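Local coordinates for protein sugar kinase, pfkB family (Thermotoga maritima, PDB 2AJR) that probably phosphorylates a phosphorylated sugar such as fructose phosphate with ATP, as a magnesium-binding kinase of the pfkB (ribokinase-like) family, at residues A[267-281]-A[293-307]. Sequence-based numbering, arbitrary orientation.
With MG (magnesium ion), chain C.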
loop_
_atom_site.group_PDB
_atom_site.type_symbol
_atom_site.label_atom_id
_atom_site.label_comp_id
_atom_site.label_asym_id
_atom_site.label_seq_id
_atom_site.Cartn_x
_atom_site.Cartn_y
_atom_site.Cartn_z
ATOM N N HIS A 267 0.682 9.698 -17.145
ATOM C CA HIS A 267 1.940 8.996 -17.406
ATOM C C HIS A 267 3.139 9.712 -16.776
ATOM O O HIS A 267 4.280 9.409 -17.110
ATOM C CB HIS A 267 2.179 8.875 -18.921
ATOM C CG HIS A 267 1.216 7.980 -19.635
ATOM N ND1 HIS A 267 1.362 7.657 -20.970
ATOM C CD2 HIS A 267 0.109 7.326 -19.208
ATOM C CE1 HIS A 267 0.375 6.858 -21.337
ATOM N NE2 HIS A 267 -0.394 6.633 -20.283
ATOM N N LEU A 268 2.886 10.629 -15.849
ATOM C CA LEU A 268 3.906 11.550 -15.357
ATOM C C LEU A 268 4.775 11.046 -14.220
ATOM O O LEU A 268 5.752 11.724 -13.851
ATOM C CB LEU A 268 3.246 12.841 -14.866
ATOM C CG LEU A 268 3.000 13.970 -15.851
ATOM C CD1 LEU A 268 2.188 15.028 -15.164
ATOM C CD2 LEU A 268 4.319 14.540 -16.361
ATOM N N LEU A 269 4.438 9.919 -13.604
ATOM C CA LEU A 269 5.209 9.524 -12.431
ATOM C C LEU A 269 6.678 9.369 -12.798
ATOM O O LEU A 269 7.025 8.547 -13.652
ATOM C CB LEU A 269 4.704 8.229 -11.827
ATOM C CG LEU A 269 5.470 7.808 -10.572
ATOM C CD1 LEU A 269 5.203 8.784 -9.411
ATOM C CD2 LEU A 269 5.108 6.389 -10.205
ATOM N N GLY A 270 7.529 10.170 -12.158
ATOM C CA GLY A 270 8.988 10.041 -12.293
ATOM C C GLY A 270 9.633 10.773 -13.460
ATOM O O GLY A 270 10.854 10.674 -13.655
ATOM N N ALA A 271 8.822 11.503 -14.229
ATOM C CA ALA A 271 9.294 12.244 -15.394
ATOM C C ALA A 271 10.347 13.290 -15.035
ATOM O O ALA A 271 11.283 13.538 -15.811
ATOM C CB ALA A 271 8.106 12.926 -16.108
ATOM N N GLY A 272 10.186 13.900 -13.865
ATOM C CA GLY A 272 11.081 14.962 -13.400
ATOM C C GLY A 272 12.484 14.489 -13.064
ATOM O O GLY A 272 13.458 15.252 -13.164
ATOM N N ASP A 273 12.583 13.227 -12.661
ATOM C CA ASP A 273 13.861 12.596 -12.342
ATOM C C ASP A 273 14.561 12.182 -13.631
ATOM O O ASP A 273 15.783 12.256 -13.731
ATOM C CB ASP A 273 13.608 11.415 -11.405
ATOM C CG ASP A 273 12.744 11.825 -10.194
ATOM O OD1 ASP A 273 12.974 12.930 -9.636
ATOM O OD2 ASP A 273 11.822 11.079 -9.821
ATOM N N ALA A 274 13.783 11.766 -14.624
ATOM C CA ALA A 274 14.323 11.588 -15.980
ATOM C C ALA A 274 14.917 12.894 -16.457
ATOM O O ALA A 274 16.017 12.900 -16.948
ATOM C CB ALA A 274 13.246 11.107 -16.960
ATOM N N TYR A 275 14.187 14.000 -16.291
ATOM C CA TYR A 275 14.688 15.331 -16.640
ATOM C C TYR A 275 16.056 15.561 -16.032
ATOM O O TYR A 275 17.008 15.889 -16.736
ATOM C CB TYR A 275 13.735 16.418 -16.146
ATOM C CG TYR A 275 13.803 17.705 -16.941
ATOM C CD1 TYR A 275 14.994 18.416 -17.064
ATOM C CD2 TYR A 275 12.669 18.212 -17.571
ATOM C CE1 TYR A 275 15.059 19.592 -17.800
ATOM C CE2 TYR A 275 12.724 19.391 -18.298
ATOM C CZ TYR A 275 13.923 20.069 -18.412
ATOM O OH TYR A 275 13.987 21.227 -19.132
ATOM N N VAL A 276 16.170 15.384 -14.721
ATOM C CA VAL A 276 17.441 15.644 -14.049
ATOM C C VAL A 276 18.533 14.691 -14.536
ATOM O O VAL A 276 19.668 15.115 -14.786
ATOM C CB VAL A 276 17.286 15.597 -12.512
ATOM C CG1 VAL A 276 18.650 15.624 -11.822
ATOM C CG2 VAL A 276 16.462 16.782 -12.069
ATOM N N ALA A 277 18.189 13.419 -14.703
ATOM C CA ALA A 277 19.155 12.418 -15.167
ATOM C C ALA A 277 19.711 12.766 -16.547
ATOM O O ALA A 277 20.896 12.579 -16.821
ATOM C CB ALA A 277 18.524 11.066 -15.200
ATOM N N GLY A 278 18.841 13.254 -17.423
ATOM C CA GLY A 278 19.255 13.677 -18.743
ATOM C C GLY A 278 20.270 14.790 -18.642
ATOM O O GLY A 278 21.305 14.747 -19.295
HETATM N N MSE A 279 19.979 15.781 -17.807
HETATM C CA MSE A 279 20.898 16.885 -17.594
HETATM C C MSE A 279 22.228 16.400 -17.049
HETATM O O MSE A 279 23.276 16.833 -17.521
HETATM C CB MSE A 279 20.299 17.922 -16.649
HETATM C CG MSE A 279 19.167 18.685 -17.263
HETATM SE SE MSE A 279 18.596 20.218 -16.188
HETATM C CE MSE A 279 19.474 21.680 -17.182
ATOM N N VAL A 280 22.189 15.508 -16.063
ATOM C CA VAL A 280 23.431 14.980 -15.506
ATOM C C VAL A 280 24.241 14.313 -16.621
ATOM O O VAL A 280 25.415 14.630 -16.804
ATOM C CB VAL A 280 23.202 14.005 -14.321
ATOM C CG1 VAL A 280 24.543 13.527 -13.765
ATOM C CG2 VAL A 280 22.414 14.689 -13.234
ATOM N N TYR A 281 23.598 13.439 -17.390
ATOM C CA TYR A 281 24.238 12.768 -18.529
ATOM C C TYR A 281 24.855 13.751 -19.529
ATOM O O TYR A 281 25.960 13.521 -20.018
ATOM C CB TYR A 281 23.232 11.871 -19.258
ATOM C CG TYR A 281 23.753 11.212 -20.519
ATOM C CD1 TYR A 281 24.394 9.983 -20.467
ATOM C CD2 TYR A 281 23.586 11.806 -21.770
ATOM C CE1 TYR A 281 24.875 9.360 -21.620
ATOM C CE2 TYR A 281 24.061 11.181 -22.937
ATOM C CZ TYR A 281 24.704 9.962 -22.846
ATOM O OH TYR A 281 25.180 9.332 -23.964
HETATM N N MSE A 293 21.754 21.334 -22.137
HETATM C CA MSE A 293 21.453 20.450 -21.008
HETATM C C MSE A 293 19.980 20.398 -20.693
HETATM O O MSE A 293 19.426 19.319 -20.570
HETATM C CB MSE A 293 22.131 20.912 -19.742
HETATM C CG MSE A 293 23.514 20.380 -19.542
HETATM SE SE MSE A 293 24.162 20.976 -17.808
HETATM C CE MSE A 293 22.588 20.815 -16.807
ATOM N N ALA A 294 19.355 21.565 -20.532
ATOM C CA ALA A 294 17.920 21.627 -20.251
ATOM C C ALA A 294 17.089 20.999 -21.378
ATOM O O ALA A 294 16.089 20.336 -21.113
ATOM C CB ALA A 294 17.489 23.052 -20.006
ATOM N N LYS A 295 17.516 21.200 -22.626
ATOM C CA LYS A 295 16.810 20.645 -23.789
ATOM C C LYS A 295 16.852 19.133 -23.792
ATOM O O LYS A 295 15.863 18.472 -24.111
ATOM C CB LYS A 295 17.410 21.168 -25.105
ATOM C CG LYS A 295 16.944 22.591 -25.476
ATOM C CD LYS A 295 17.813 23.254 -26.548
ATOM C CE LYS A 295 17.612 22.632 -27.935
ATOM N NZ LYS A 295 18.496 23.258 -28.959
ATOM N N PHE A 296 18.016 18.589 -23.466
ATOM C CA PHE A 296 18.174 17.152 -23.399
ATOM C C PHE A 296 17.370 16.611 -22.214
ATOM O O PHE A 296 16.754 15.548 -22.306
ATOM C CB PHE A 296 19.651 16.776 -23.273
ATOM C CG PHE A 296 19.915 15.300 -23.410
ATOM C CD1 PHE A 296 20.073 14.726 -24.657
ATOM C CD2 PHE A 296 20.009 14.493 -22.295
ATOM C CE1 PHE A 296 20.314 13.372 -24.790
ATOM C CE2 PHE A 296 20.254 13.145 -22.418
ATOM C CZ PHE A 296 20.403 12.578 -23.671
ATOM N N GLY A 297 17.363 17.355 -21.112
ATOM C CA GLY A 297 16.567 16.996 -19.953
ATOM C C GLY A 297 15.105 16.920 -20.332
ATOM O O GLY A 297 14.417 15.956 -19.979
ATOM N N PHE A 298 14.645 17.922 -21.083
ATOM C CA PHE A 298 13.240 18.019 -21.480
ATOM C C PHE A 298 12.880 16.832 -22.360
ATOM O O PHE A 298 11.827 16.241 -22.189
ATOM C CB PHE A 298 12.958 19.357 -22.199
ATOM C CG PHE A 298 11.496 19.706 -22.294
ATOM C CD1 PHE A 298 10.722 19.241 -23.350
ATOM C CD2 PHE A 298 10.891 20.486 -21.323
ATOM C CE1 PHE A 298 9.368 19.550 -23.427
ATOM C CE2 PHE A 298 9.541 20.804 -21.395
ATOM C CZ PHE A 298 8.779 20.340 -22.450
ATOM N N ALA A 299 13.774 16.473 -23.275
ATOM C CA ALA A 299 13.588 15.300 -24.131
ATOM C C ALA A 299 13.362 14.037 -23.298
ATOM O O ALA A 299 12.458 13.255 -23.596
ATOM C CB ALA A 299 14.786 15.118 -25.046
ATOM N N SER A 300 14.176 13.836 -22.261
ATOM C CA SER A 300 14.044 12.646 -21.416
ATOM C C SER A 300 12.694 12.636 -20.705
ATOM O O SER A 300 11.994 11.609 -20.707
ATOM C CB SER A 300 15.179 12.560 -20.388
ATOM O OG SER A 300 16.447 12.755 -21.009
ATOM N N ALA A 301 12.339 13.788 -20.120
ATOM C CA ALA A 301 11.069 13.944 -19.440
ATOM C C ALA A 301 9.951 13.514 -20.372
ATOM O O ALA A 301 9.090 12.736 -19.977
ATOM C CB ALA A 301 10.868 15.388 -18.979
ATOM N N LEU A 302 9.973 14.000 -21.612
ATOM C CA LEU A 302 8.936 13.646 -22.564
ATOM C C LEU A 302 8.927 12.152 -22.759
ATOM O O LEU A 302 7.856 11.551 -22.799
ATOM C CB LEU A 302 9.111 14.355 -23.923
ATOM C CG LEU A 302 8.622 15.812 -23.963
ATOM C CD1 LEU A 302 8.925 16.450 -25.286
ATOM C CD2 LEU A 302 7.127 15.919 -23.640
ATOM N N ALA A 303 10.115 11.563 -22.889
ATOM C CA ALA A 303 10.247 10.127 -23.124
ATOM C C ALA A 303 9.636 9.363 -21.957
ATOM O O ALA A 303 8.917 8.384 -22.156
ATOM C CB ALA A 303 11.705 9.745 -23.300
ATOM N N ALA A 304 9.882 9.834 -20.742
ATOM C CA ALA A 304 9.336 9.185 -19.559
ATOM C C ALA A 304 7.817 9.118 -19.600
ATOM O O ALA A 304 7.229 8.141 -19.137
ATOM C CB ALA A 304 9.799 9.889 -18.295
ATOM N N THR A 305 7.174 10.126 -20.171
ATOM C CA THR A 305 5.719 10.136 -20.219
ATOM C C THR A 305 5.135 9.182 -21.259
ATOM O O THR A 305 3.938 8.953 -21.278
ATOM C CB THR A 305 5.172 11.523 -20.546
ATOM O OG1 THR A 305 5.279 11.743 -21.961
ATOM C CG2 THR A 305 5.930 12.598 -19.795
ATOM N N ARG A 306 5.938 8.627 -22.147
ATOM C CA ARG A 306 5.339 7.790 -23.193
ATOM C C ARG A 306 4.788 6.475 -22.677
ATOM O O ARG A 306 4.141 5.779 -23.434
ATOM C CB ARG A 306 6.306 7.514 -24.353
ATOM C CG ARG A 306 6.798 8.748 -25.085
ATOM C CD ARG A 306 5.717 9.794 -25.224
ATOM N NE ARG A 306 6.184 10.989 -25.915
ATOM C CZ ARG A 306 5.488 12.123 -26.003
ATOM N NH1 ARG A 306 4.275 12.224 -25.464
ATOM N NH2 ARG A 306 6.005 13.164 -26.647
ATOM N N ARG A 307 5.031 6.129 -21.413
ATOM C CA ARG A 307 4.458 4.918 -20.828
ATOM C C ARG A 307 3.724 5.196 -19.536
ATOM O O ARG A 307 4.118 6.070 -18.781
ATOM C CB ARG A 307 5.550 3.900 -20.551
ATOM C CG ARG A 307 6.354 3.582 -21.754
ATOM C CD ARG A 307 7.307 2.457 -21.497
ATOM N NE ARG A 307 8.302 2.391 -22.552
ATOM C CZ ARG A 307 9.174 1.404 -22.712
ATOM N NH1 ARG A 307 9.192 0.375 -21.878
ATOM N NH2 ARG A 307 10.034 1.446 -23.723
HETATM MG MG MG C . 5.517 7.086 -17.122
#
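The Tyr275 ring lies with one face against the backbone of helix 293-304: the carbonyl carbon of Gly297 is 3.5 Å above the ring centre, and the backbone N of Phe298 sits over the rim. With CG anti to the backbone N (chi1 -154°), the ring swings across as a knob among Ala294, Gly297, Phe298 and Ala301. Its CD2 meets Ala301 CB at 3.6 Å, while OH lies at the edge of the Phe298 ring. Cutting Tyr275 back to an alanine is likely to open a gap over Gly297 and leave Ala301 CB and the Phe298 edge without their aromatic neighbour. The His267 ring has Arg307 C over one face and Thr305 O at its edge, in plane; ND1 donates to that oxygen over 2.9 Å, though the bond is bent (135° at the hydrogen). The Tyr281 and Phe296 planes are within 18° of each other, but the displaced rings hardly overlap; Gly278 C lies at the Phe296 edge.

Small residues let the roughly antiparallel helices approach to 7.0 Å between axes. Gly297 and Gly278 suit their places because there is no room for a CB against the Tyr275 ring and Ser300 OG, a hydroxyl satisfied within its own helix by Phe296 O. Ala271 and Ala274 pack against Ala304. The selenomethionines Met279 and Met293 run roughly perpendicular, their methyl groups meeting.

Helix 271-281 opens with the family's Gly-Ala-Gly-Asp signature, whose aspartate is the catalytic base in relatives. Nearby, Arg307 O binds magnesium at 2.4 Å with Glu309 O, and the carbonyl oxygens of His267 and Ala304 face it from longer range, so the ion ties the two segments together. His267 NE2 bonds Glu113; with both nitrogens engaged, the ring's rotation is probably fixed, helping position the turn that presents Arg307 O.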